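Local atomic coordinates of nucleosome assembly protein 1, putative (PDB entry 3FS3), a protein that acts as a chaperone of the nucleosome assembly protein family and probably binds histones and chromatin. Residues L60-K63 against E64-D67; F72-E75 against L76-R80; P89-D92 against K93-E96; G269-E272 against V273-I277. All blocks are in the same frame, centred on the assembly; numbering follows the deposited sequence.

Contact 1: L60-K63 against E64-D67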
loop_
_atom_site.group_PDB
_atom_site.type_symbol
_atom_site.label_atom_id
_atom_site.label_comp_id
_atom_site.label_asym_id
_atom_site.label_seq_id
_atom_site.Cartn_x
_atom_site.Cartn_y
_atom_site.Cartn_z
ATOM N N LEU A 60 -8.770 -16.155 22.851
ATOM C CA LEU A 60 -8.755 -17.452 22.193
ATOM C C LEU A 60 -9.115 -17.225 20.724
ATOM O O LEU A 60 -8.386 -17.658 19.836
ATOM C CB LEU A 60 -9.769 -18.396 22.842
ATOM C CG LEU A 60 -9.716 -19.834 22.334
ATOM C CD1 LEU A 60 -8.394 -20.461 22.768
ATOM C CD2 LEU A 60 -10.894 -20.634 22.886
ATOM N N TYR A 61 -10.223 -16.524 20.471
ATOM C CA TYR A 61 -10.640 -16.255 19.099
ATOM C C TYR A 61 -9.584 -15.436 18.366
ATOM O O TYR A 61 -9.325 -15.668 17.188
ATOM C CB TYR A 61 -11.972 -15.498 19.050
ATOM C CG TYR A 61 -13.097 -16.128 19.845
ATOM C CD1 TYR A 61 -13.249 -17.514 19.916
ATOM C CD2 TYR A 61 -14.006 -15.331 20.539
ATOM C CE1 TYR A 61 -14.271 -18.085 20.667
ATOM C CE2 TYR A 61 -15.029 -15.886 21.288
ATOM C CZ TYR A 61 -15.155 -17.264 21.356
ATOM O OH TYR A 61 -16.142 -17.808 22.144
ATOM N N GLN A 62 -8.966 -14.483 19.056
ATOM C CA GLN A 62 -7.947 -13.661 18.416
ATOM C C GLN A 62 -6.753 -14.527 18.015
ATOM O O GLN A 62 -6.128 -14.296 16.975
ATOM C CB GLN A 62 -7.470 -12.547 19.345
ATOM C CG GLN A 62 -6.470 -11.620 18.671
ATOM C CD GLN A 62 -7.079 -10.902 17.474
ATOM O OE1 GLN A 62 -6.486 -10.848 16.393
ATOM N NE2 GLN A 62 -8.271 -10.341 17.664
ATOM N N LYS A 63 -6.431 -15.510 18.855
ATOM C CA LYS A 63 -5.330 -16.420 18.569
ATOM C C LYS A 63 -5.676 -17.183 17.296
ATOM O O LYS A 63 -4.808 -17.460 16.470
ATOM C CB LYS A 63 -5.131 -17.403 19.721
ATOM C CG LYS A 63 -4.144 -18.518 19.401
ATOM C CD LYS A 63 -2.799 -17.951 18.952
ATOM C CE LYS A 63 -1.839 -19.051 18.515
ATOM N NZ LYS A 63 -0.515 -18.496 18.119
ATOM N N GLU A 64 -6.957 -17.513 17.145
ATOM C CA GLU A 64 -7.426 -18.225 15.962
ATOM C C GLU A 64 -7.270 -17.315 14.736
ATOM O O GLU A 64 -6.900 -17.772 13.652
ATOM C CB GLU A 64 -8.895 -18.622 16.130
ATOM C CG GLU A 64 -9.276 -19.889 15.397
ATOM C CD GLU A 64 -10.771 -20.117 15.330
ATOM O OE1 GLU A 64 -11.468 -19.852 16.334
ATOM O OE2 GLU A 64 -11.250 -20.579 14.272
ATOM N N TYR A 65 -7.557 -16.026 14.906
ATOM C CA TYR A 65 -7.421 -15.087 13.797
ATOM C C TYR A 65 -5.976 -15.073 13.300
ATOM O O TYR A 65 -5.716 -15.206 12.099
ATOM C CB TYR A 65 -7.807 -13.666 14.215
ATOM C CG TYR A 65 -7.642 -12.668 13.082
ATOM C CD1 TYR A 65 -8.689 -12.413 12.195
ATOM C CD2 TYR A 65 -6.417 -12.043 12.850
ATOM C CE1 TYR A 65 -8.521 -11.569 11.108
ATOM C CE2 TYR A 65 -6.235 -11.197 11.761
ATOM C CZ TYR A 65 -7.295 -10.965 10.894
ATOM O OH TYR A 65 -7.135 -10.128 9.812
ATOM N N TYR A 66 -5.041 -14.906 14.232
ATOM C CA TYR A 66 -3.619 -14.859 13.904
ATOM C C TYR A 66 -3.118 -16.112 13.196
ATOM O O TYR A 66 -2.229 -16.030 12.348
ATOM C CB TYR A 66 -2.793 -14.600 15.167
ATOM C CG TYR A 66 -2.927 -13.181 15.694
ATOM C CD1 TYR A 66 -2.790 -12.083 14.837
ATOM C CD2 TYR A 66 -3.175 -12.933 17.045
ATOM C CE1 TYR A 66 -2.899 -10.772 15.313
ATOM C CE2 TYR A 66 -3.286 -11.627 17.533
ATOM C CZ TYR A 66 -3.145 -10.553 16.660
ATOM O OH TYR A 66 -3.239 -9.266 17.132
ATOM N N ASP A 67 -3.686 -17.267 13.539
ATOM C CA ASP A 67 -3.293 -18.510 12.894
ATOM C C ASP A 67 -3.695 -18.429 11.418
ATOM O O ASP A 67 -2.868 -18.630 10.528
ATOM C CB ASP A 67 -3.971 -19.717 13.558
ATOM C CG ASP A 67 -3.434 -20.000 14.960
ATOM O OD1 ASP A 67 -2.211 -19.839 15.181
ATOM O OD2 ASP A 67 -4.229 -20.400 15.840
#

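Contact 2: F72-E75 against L76-R80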
loop_
_atom_site.group_PDB
_atom_site.type_symbol
_atom_site.label_atom_id
_atom_site.label_comp_id
_atom_site.label_asym_id
_atom_site.label_seq_id
_atom_site.Cartn_x
_atom_site.Cartn_y
_atom_site.Cartn_z
ATOM N N PHE A 72 -2.573 -17.056 5.555
ATOM C CA PHE A 72 -2.873 -16.219 4.391
ATOM C C PHE A 72 -1.569 -15.567 3.956
ATOM O O PHE A 72 -1.235 -15.539 2.768
ATOM C CB PHE A 72 -3.876 -15.113 4.738
ATOM C CG PHE A 72 -3.879 -13.968 3.755
ATOM C CD1 PHE A 72 -4.543 -14.073 2.536
ATOM C CD2 PHE A 72 -3.203 -12.784 4.048
ATOM C CE1 PHE A 72 -4.539 -13.011 1.618
ATOM C CE2 PHE A 72 -3.190 -11.717 3.143
ATOM C CZ PHE A 72 -3.864 -11.832 1.920
ATOM N N GLU A 73 -0.832 -15.042 4.927
ATOM C CA GLU A 73 0.430 -14.388 4.615
ATOM C C GLU A 73 1.335 -15.359 3.867
ATOM O O GLU A 73 2.010 -14.978 2.918
ATOM C CB GLU A 73 1.125 -13.918 5.893
ATOM C CG GLU A 73 2.257 -12.946 5.631
ATOM C CD GLU A 73 3.183 -12.780 6.821
ATOM O OE1 GLU A 73 3.910 -11.761 6.866
ATOM O OE2 GLU A 73 3.200 -13.670 7.701
ATOM N N TYR A 74 1.337 -16.620 4.295
ATOM C CA TYR A 74 2.164 -17.633 3.651
ATOM C C TYR A 74 1.726 -17.838 2.203
ATOM O O TYR A 74 2.559 -17.834 1.294
ATOM C CB TYR A 74 2.081 -18.962 4.405
ATOM C CG TYR A 74 3.033 -20.001 3.861
ATOM C CD1 TYR A 74 4.412 -19.856 4.017
ATOM C CD2 TYR A 74 2.562 -21.105 3.156
ATOM C CE1 TYR A 74 5.300 -20.785 3.481
ATOM C CE2 TYR A 74 3.438 -22.039 2.618
ATOM C CZ TYR A 74 4.805 -21.873 2.782
ATOM O OH TYR A 74 5.677 -22.787 2.238
ATOM N N GLU A 75 0.424 -18.015 1.983
ATOM C CA GLU A 75 -0.064 -18.199 0.620
ATOM C C GLU A 75 0.207 -16.962 -0.246
ATOM O O GLU A 75 0.323 -17.070 -1.463
ATOM C CB GLU A 75 -1.561 -18.539 0.608
ATOM C CG GLU A 75 -1.886 -19.919 1.173
ATOM C CD GLU A 75 -3.288 -20.387 0.820
ATOM O OE1 GLU A 75 -3.551 -20.642 -0.374
ATOM O OE2 GLU A 75 -4.131 -20.497 1.732
ATOM N N LEU A 76 0.315 -15.792 0.382
ATOM C CA LEU A 76 0.605 -14.565 -0.360
ATOM C C LEU A 76 2.076 -14.581 -0.793
ATOM O O LEU A 76 2.413 -14.162 -1.894
ATOM C CB LEU A 76 0.334 -13.331 0.507
ATOM C CG LEU A 76 0.647 -11.964 -0.124
ATOM C CD1 LEU A 76 -0.171 -11.776 -1.393
ATOM C CD2 LEU A 76 0.335 -10.852 0.869
ATOM N N PHE A 77 2.947 -15.070 0.084
ATOM C CA PHE A 77 4.370 -15.159 -0.219
ATOM C C PHE A 77 4.551 -16.093 -1.406
ATOM O O PHE A 77 5.284 -15.784 -2.339
ATOM C CB PHE A 77 5.144 -15.704 0.985
ATOM C CG PHE A 77 5.349 -14.703 2.094
ATOM C CD1 PHE A 77 4.660 -13.492 2.105
ATOM C CD2 PHE A 77 6.224 -14.986 3.145
ATOM C CE1 PHE A 77 4.834 -12.578 3.149
ATOM C CE2 PHE A 77 6.406 -14.080 4.194
ATOM C CZ PHE A 77 5.710 -12.873 4.195
ATOM N N LEU A 78 3.878 -17.238 -1.357
ATOM C CA LEU A 78 3.945 -18.216 -2.433
ATOM C C LEU A 78 3.510 -17.582 -3.741
ATOM O O LEU A 78 4.216 -17.643 -4.750
ATOM C CB LEU A 78 3.031 -19.410 -2.143
ATOM C CG LEU A 78 3.519 -20.501 -1.191
ATOM C CD1 LEU A 78 2.409 -21.523 -0.970
ATOM C CD2 LEU A 78 4.752 -21.177 -1.775
ATOM N N LEU A 79 2.336 -16.965 -3.705
ATOM C CA LEU A 79 1.754 -16.333 -4.876
ATOM C C LEU A 79 2.701 -15.346 -5.538
ATOM O O LEU A 79 2.945 -15.440 -6.736
ATOM C CB LEU A 79 0.442 -15.642 -4.496
ATOM C CG LEU A 79 -0.448 -15.210 -5.660
ATOM C CD1 LEU A 79 -0.838 -16.439 -6.490
ATOM C CD2 LEU A 79 -1.690 -14.497 -5.118
ATOM N N ARG A 80 3.245 -14.408 -4.767
ATOM C CA ARG A 80 4.160 -13.418 -5.335
ATOM C C ARG A 80 5.452 -14.056 -5.874
ATOM O O ARG A 80 6.008 -13.593 -6.866
ATOM C CB ARG A 80 4.490 -12.332 -4.300
ATOM C CG ARG A 80 3.284 -11.484 -3.838
ATOM C CD ARG A 80 3.757 -10.265 -3.047
ATOM N NE ARG A 80 2.680 -9.467 -2.454
ATOM C CZ ARG A 80 1.795 -8.755 -3.144
ATOM N NH1 ARG A 80 1.840 -8.734 -4.472
ATOM N NH2 ARG A 80 0.869 -8.047 -2.502
#

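Contact 3: P89-D92 against K93-E96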
loop_
_atom_site.group_PDB
_atom_site.type_symbol
_atom_site.label_atom_id
_atom_site.label_comp_id
_atom_site.label_asym_id
_atom_site.label_seq_id
_atom_site.Cartn_x
_atom_site.Cartn_y
_atom_site.Cartn_z
ATOM N N PRO A 89 11.379 -14.998 -17.282
ATOM C CA PRO A 89 11.658 -15.300 -18.692
ATOM C C PRO A 89 11.175 -14.189 -19.624
ATOM O O PRO A 89 11.746 -13.957 -20.688
ATOM C CB PRO A 89 10.896 -16.602 -18.927
ATOM C CG PRO A 89 10.916 -17.252 -17.561
ATOM C CD PRO A 89 10.621 -16.091 -16.649
ATOM N N ILE A 90 10.107 -13.514 -19.230
ATOM C CA ILE A 90 9.575 -12.445 -20.058
ATOM C C ILE A 90 10.530 -11.258 -20.043
ATOM O O ILE A 90 10.698 -10.581 -21.056
ATOM C CB ILE A 90 8.172 -12.031 -19.581
ATOM C CG1 ILE A 90 7.253 -13.261 -19.613
ATOM C CG2 ILE A 90 7.601 -10.952 -20.494
ATOM C CD1 ILE A 90 5.830 -13.001 -19.144
ATOM N N TYR A 91 11.175 -11.017 -18.903
ATOM C CA TYR A 91 12.123 -9.912 -18.806
ATOM C C TYR A 91 13.391 -10.238 -19.593
ATOM O O TYR A 91 13.940 -9.375 -20.283
ATOM C CB TYR A 91 12.490 -9.617 -17.341
ATOM C CG TYR A 91 11.333 -9.134 -16.489
ATOM C CD1 TYR A 91 10.344 -8.308 -17.027
ATOM C CD2 TYR A 91 11.241 -9.478 -15.139
ATOM C CE1 TYR A 91 9.295 -7.834 -16.244
ATOM C CE2 TYR A 91 10.191 -9.010 -14.345
ATOM C CZ TYR A 91 9.222 -8.189 -14.907
ATOM O OH TYR A 91 8.169 -7.733 -14.143
ATOM N N ASP A 92 13.851 -11.484 -19.495
ATOM C CA ASP A 92 15.058 -11.895 -20.203
ATOM C C ASP A 92 14.880 -11.848 -21.712
ATOM O O ASP A 92 15.842 -11.596 -22.442
ATOM C CB ASP A 92 15.482 -13.309 -19.795
ATOM C CG ASP A 92 15.759 -13.427 -18.315
ATOM O OD1 ASP A 92 16.330 -12.473 -17.740
ATOM O OD2 ASP A 92 15.418 -14.477 -17.729
ATOM N N LYS A 93 13.663 -12.106 -22.185
ATOM C CA LYS A 93 13.413 -12.071 -23.620
ATOM C C LYS A 93 13.526 -10.636 -24.109
ATOM O O LYS A 93 14.088 -10.365 -25.166
ATOM C CB LYS A 93 12.029 -12.649 -23.953
ATOM C CG LYS A 93 12.009 -14.175 -23.958
ATOM C CD LYS A 93 10.679 -14.761 -24.450
ATOM C CE LYS A 93 9.535 -14.516 -23.470
ATOM N NZ LYS A 93 8.264 -15.207 -23.881
ATOM N N ARG A 94 12.998 -9.712 -23.323
ATOM C CA ARG A 94 13.062 -8.304 -23.679
ATOM C C ARG A 94 14.526 -7.864 -23.742
ATOM O O ARG A 94 14.945 -7.224 -24.701
ATOM C CB ARG A 94 12.298 -7.492 -22.641
ATOM C CG ARG A 94 12.690 -6.038 -22.568
ATOM C CD ARG A 94 12.660 -5.600 -21.127
ATOM N NE ARG A 94 11.325 -5.253 -20.697
ATOM C CZ ARG A 94 10.950 -5.138 -19.429
ATOM N NH1 ARG A 94 11.818 -5.355 -18.449
ATOM N NH2 ARG A 94 9.702 -4.785 -19.146
ATOM N N ARG A 95 15.306 -8.224 -22.725
ATOM C CA ARG A 95 16.716 -7.855 -22.684
ATOM C C ARG A 95 17.417 -8.388 -23.932
ATOM O O ARG A 95 18.128 -7.655 -24.636
ATOM C CB ARG A 95 17.380 -8.445 -21.435
ATOM C CG ARG A 95 18.826 -8.033 -21.227
ATOM C CD ARG A 95 19.545 -9.085 -20.404
ATOM N NE ARG A 95 19.706 -10.323 -21.164
ATOM C CZ ARG A 95 19.594 -11.545 -20.650
ATOM N NH1 ARG A 95 19.315 -11.708 -19.360
ATOM N NH2 ARG A 95 19.760 -12.607 -21.428
ATOM N N GLU A 96 17.194 -9.673 -24.192
ATOM C CA GLU A 96 17.779 -10.371 -25.327
ATOM C C GLU A 96 17.476 -9.657 -26.639
ATOM O O GLU A 96 18.369 -9.449 -27.457
ATOM C CB GLU A 96 17.248 -11.811 -25.366
ATOM C CG GLU A 96 17.707 -12.635 -26.550
ATOM C CD GLU A 96 19.219 -12.793 -26.624
ATOM O OE1 GLU A 96 19.841 -13.153 -25.596
ATOM O OE2 GLU A 96 19.780 -12.566 -27.720
#

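Contact 4: G269-E272 against V273-I277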
loop_
_atom_site.group_PDB
_atom_site.type_symbol
_atom_site.label_atom_id
_atom_site.label_comp_id
_atom_site.label_asym_id
_atom_site.label_seq_id
_atom_site.Cartn_x
_atom_site.Cartn_y
_atom_site.Cartn_z
ATOM N N GLY A 269 12.072 10.259 -0.849
ATOM C CA GLY A 269 12.078 10.451 -2.288
ATOM C C GLY A 269 12.818 9.360 -3.033
ATOM O O GLY A 269 12.431 8.967 -4.135
ATOM N N ASP A 270 13.888 8.871 -2.417
ATOM C CA ASP A 270 14.716 7.827 -2.997
ATOM C C ASP A 270 13.954 6.514 -3.061
ATOM O O ASP A 270 14.004 5.800 -4.064
ATOM C CB ASP A 270 15.984 7.661 -2.157
ATOM C CG ASP A 270 16.910 6.606 -2.701
ATOM O OD1 ASP A 270 16.586 5.411 -2.560
ATOM O OD2 ASP A 270 17.961 6.974 -3.269
ATOM N N TYR A 271 13.246 6.198 -1.984
ATOM C CA TYR A 271 12.477 4.970 -1.932
ATOM C C TYR A 271 11.319 5.042 -2.921
ATOM O O TYR A 271 10.913 4.031 -3.493
ATOM C CB TYR A 271 11.930 4.746 -0.527
ATOM C CG TYR A 271 11.239 3.418 -0.369
ATOM C CD1 TYR A 271 11.962 2.227 -0.406
ATOM C CD2 TYR A 271 9.855 3.344 -0.213
ATOM C CE1 TYR A 271 11.324 0.993 -0.294
ATOM C CE2 TYR A 271 9.207 2.111 -0.097
ATOM C CZ TYR A 271 9.947 0.945 -0.140
ATOM O OH TYR A 271 9.315 -0.274 -0.038
ATOM N N GLU A 272 10.788 6.244 -3.120
ATOM C CA GLU A 272 9.673 6.430 -4.040
ATOM C C GLU A 272 10.150 6.121 -5.453
ATOM O O GLU A 272 9.453 5.475 -6.236
ATOM C CB GLU A 272 9.157 7.868 -3.967
ATOM C CG GLU A 272 7.721 8.032 -4.442
ATOM C CD GLU A 272 7.306 9.485 -4.558
ATOM O OE1 GLU A 272 7.641 10.279 -3.655
ATOM O OE2 GLU A 272 6.633 9.833 -5.552
ATOM N N VAL A 273 11.346 6.590 -5.779
ATOM C CA VAL A 273 11.915 6.345 -7.101
ATOM C C VAL A 273 12.153 4.851 -7.301
ATOM O O VAL A 273 11.774 4.288 -8.322
ATOM C CB VAL A 273 13.256 7.082 -7.279
ATOM C CG1 VAL A 273 13.916 6.654 -8.581
ATOM C CG2 VAL A 273 13.024 8.587 -7.267
ATOM N N ALA A 274 12.772 4.220 -6.308
ATOM C CA ALA A 274 13.081 2.798 -6.367
ATOM C C ALA A 274 11.832 1.967 -6.564
ATOM O O ALA A 274 11.823 1.009 -7.339
ATOM C CB ALA A 274 13.781 2.371 -5.095
ATOM N N LEU A 275 10.781 2.343 -5.850
ATOM C CA LEU A 275 9.515 1.637 -5.918
ATOM C C LEU A 275 8.900 1.759 -7.311
ATOM O O LEU A 275 8.322 0.811 -7.828
ATOM C CB LEU A 275 8.552 2.208 -4.875
ATOM C CG LEU A 275 7.444 1.266 -4.410
ATOM C CD1 LEU A 275 8.057 0.112 -3.617
ATOM C CD2 LEU A 275 6.462 2.028 -3.538
ATOM N N THR A 276 9.027 2.937 -7.909
ATOM C CA THR A 276 8.478 3.178 -9.232
ATOM C C THR A 276 9.213 2.347 -10.279
ATOM O O THR A 276 8.596 1.803 -11.194
ATOM C CB THR A 276 8.576 4.666 -9.611
ATOM O OG1 THR A 276 7.859 5.448 -8.649
ATOM C CG2 THR A 276 7.984 4.912 -10.985
ATOM N N ILE A 277 10.530 2.252 -10.143
ATOM C CA ILE A 277 11.319 1.476 -11.087
ATOM C C ILE A 277 10.955 0.010 -10.947
ATOM O O ILE A 277 10.727 -0.685 -11.929
ATOM C CB ILE A 277 12.833 1.655 -10.833
ATOM C CG1 ILE A 277 13.256 3.069 -11.243
ATOM C CG2 ILE A 277 13.626 0.587 -11.601
ATOM C CD1 ILE A 277 14.725 3.376 -11.024
#

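Contact 1: L60-K63 against E64-D67
With Lys63 CG anti to its own nitrogen (chi1 171°) and the chain bent at chi2, the lysine runs along the helix toward Asp67, whose carboxylate is brought back to meet it because Asp67 CG stands beside the backbone N (chi1 -70°). This is an i to i+4 pair within the long helix 49-99. The charges meet loosely: Lys63 NZ lies 3.6 Å from Asp67 OD1, a long salt bridge, while Lys63 CE comes within 3.4 Å of the same oxygen. The other carboxylate oxygen, Asp67 OD2, is 3.1 Å from Lys63 O, an acceptor facing an acceptor. The neighbouring i to i+4 pair joins Gln62 to Tyr66: Gln62 CG is 3.4 Å from Tyr66 CE2, and the amide end lies over one face of the ring, its plane inclined 60° to it. Beneath both pairs runs the helical ladder, in which Tyr66 N donates to Gln62 O at 3.0 Å and Asp67 N to Lys63 O at 3.1 Å. Two polar ends turn to the second subunit: Glu64 OE1 forms a salt bridge with Lys93 of that subunit, and Tyr66 OH hydrogen-bonds to its Asp287. The lysine ammonium may offset, in part, the repulsion between Asp67 OD2 and Lys63 O, whereas Gln62 packs against a tyrosine whose hydroxyl is committed to the dimer partner.

Contact 2: F72-E75 against L76-R80
Leu76 N, Phe77 N, Leu78 N and Leu79 N each donate to the carbonyl four residues back, the straightest bond running from Leu78 N to Tyr74 O with an N-H...O angle of 167°, so that 72-80 forms two regular turns of the long α-helix 49-99, which pairs with the second subunit. Side chains follow the same i to i+4 spacing. Phe77 turns its ring back along the helix, its CG beside the backbone N (chi1 -76°), and one ring face covers the carbonyl carbon of Glu73. The Glu73 CG methylene lies over the same face, displaced toward the ring border, 3.6 Å from Phe77 CE1. From there the extended chain carries the carboxylate beyond the ring, its plane 55° from that of the ring, with Glu73 OE1 3.4 Å from Phe77 CZ. On another face Phe72 CE2 approaches Leu76 CD2 at 4.3 Å, and the Phe72 ring meets Tyr83 of the second subunit edge-to-face. Glu75 also reaches the second subunit, its OE2 hydrogen-bonded to Tyr83 OH and in a salt bridge with Lys82 there. Tyr74 and Leu78 complete the set on the exposed side, where one methyl branch carries the touch: Leu78 CD1 sits 3.8 Å from Tyr74 CE2.

Contact 3: P89-D92 against K93-E96
The C-terminal part of the long dimer helix 49-99, beginning at the kink at Pro89, pairs Asp92 with Arg95 by a salt bridge and lays Arg94 beside Tyr91. The kink falls where proline, having no N-H, leaves the preceding turn unbonded. Beyond it the ladder resumes, Lys93 N donating to Pro89 O at 3.1 Å and Arg95 N to Tyr91 O at 3.0 Å. Tyr91 and Arg94 run side by side with their planes 24° apart, yet this is no stack, since Arg94 NH1 comes obliquely to Tyr91 CD1 at 3.6 Å. The guanidinium is also held from helix 260-289, where Arg94 NH2 hydrogen-bonds to Ile282 O and against which Tyr91 packs. Lys93 leans back over the kink, its CG 3.3 Å from Pro89 O, before its amine reaches Glu64 of the second subunit. Asp92 and Arg95 also point the same way. Arg95 CG lies anti to its nitrogen (chi1 -175°), and a bend at chi3 lays one guanidinium face toward Asp92 O while presenting a terminal nitrogen to the carboxylate. In that salt bridge Arg95 NH1 stands 3.5 Å from Asp92 OD1.

Contact 4: G269-E272 against V273-I277
Glu272 O is gripped twice by Thr276: the hydroxyl OG1 donates to it at 2.9 Å and the backbone N at 3.1 Å. The two donors arrive from opposite faces of the carbonyl plane, so neither displaces the other. The hydroxyl can bend back in this way because OG1 stands beside the backbone N of Thr276 (chi1 -59°), pointing toward the preceding turn of helix 260-289. The remaining carbonyls of 269-272 have the usual helical partners, such as Asp270 O, which receives the N-H of Ala274 at 3.0 Å. Val273 presses its CG2 branch to 3.2 Å from Gly269 O, while its CB lies 3.5 Å from Asp270 O, so the valine sits against two carbonyls of the turn before. Tyr271 reaches along the helix to Leu275, where one methyl does the touching: Leu275 CD1 is 3.8 Å from Tyr271 OH and 4.0 Å from Tyr271 CZ, so the contact is with the phenol end of the ring. Another face of the helix rests on the antiparallel sheet, with Ala274 on Leu160 and Tyr179 and Ile277 on Phe162. Asp270 ties the two together, accepting a hydrogen bond from Tyr179 and forming a salt bridge with Lys177. At Ala274 the helix thus packs on the strands through a single methyl, and a paired aspartate adds a polar tie. The threonine hydroxyl satisfies its own hydrogen within the helix and, as a second donor to Glu272 O, would probably polarise that carbonyl further.

Overall arrangement
Contacts 1, 2 and 3 follow one another along helix 49-99, their centres about 19 Å (1 to 2) and about 25 Å (2 to 3) apart, and about 44 Å from first to last. All three touch the second subunit. The salt bridge between Glu64 and Lys93 joins contact 1 of one chain to contact 3 of the other, consistent with the antiparallel pairing of long helices known from NAP-family dimers. Contact 2 lies between them along the helix. Contact 4 belongs to the other part of the fold, on helix 260-289 against the four-stranded sheet; its centre is about 23 Å from that of contact 3, which meets the same helix farther along.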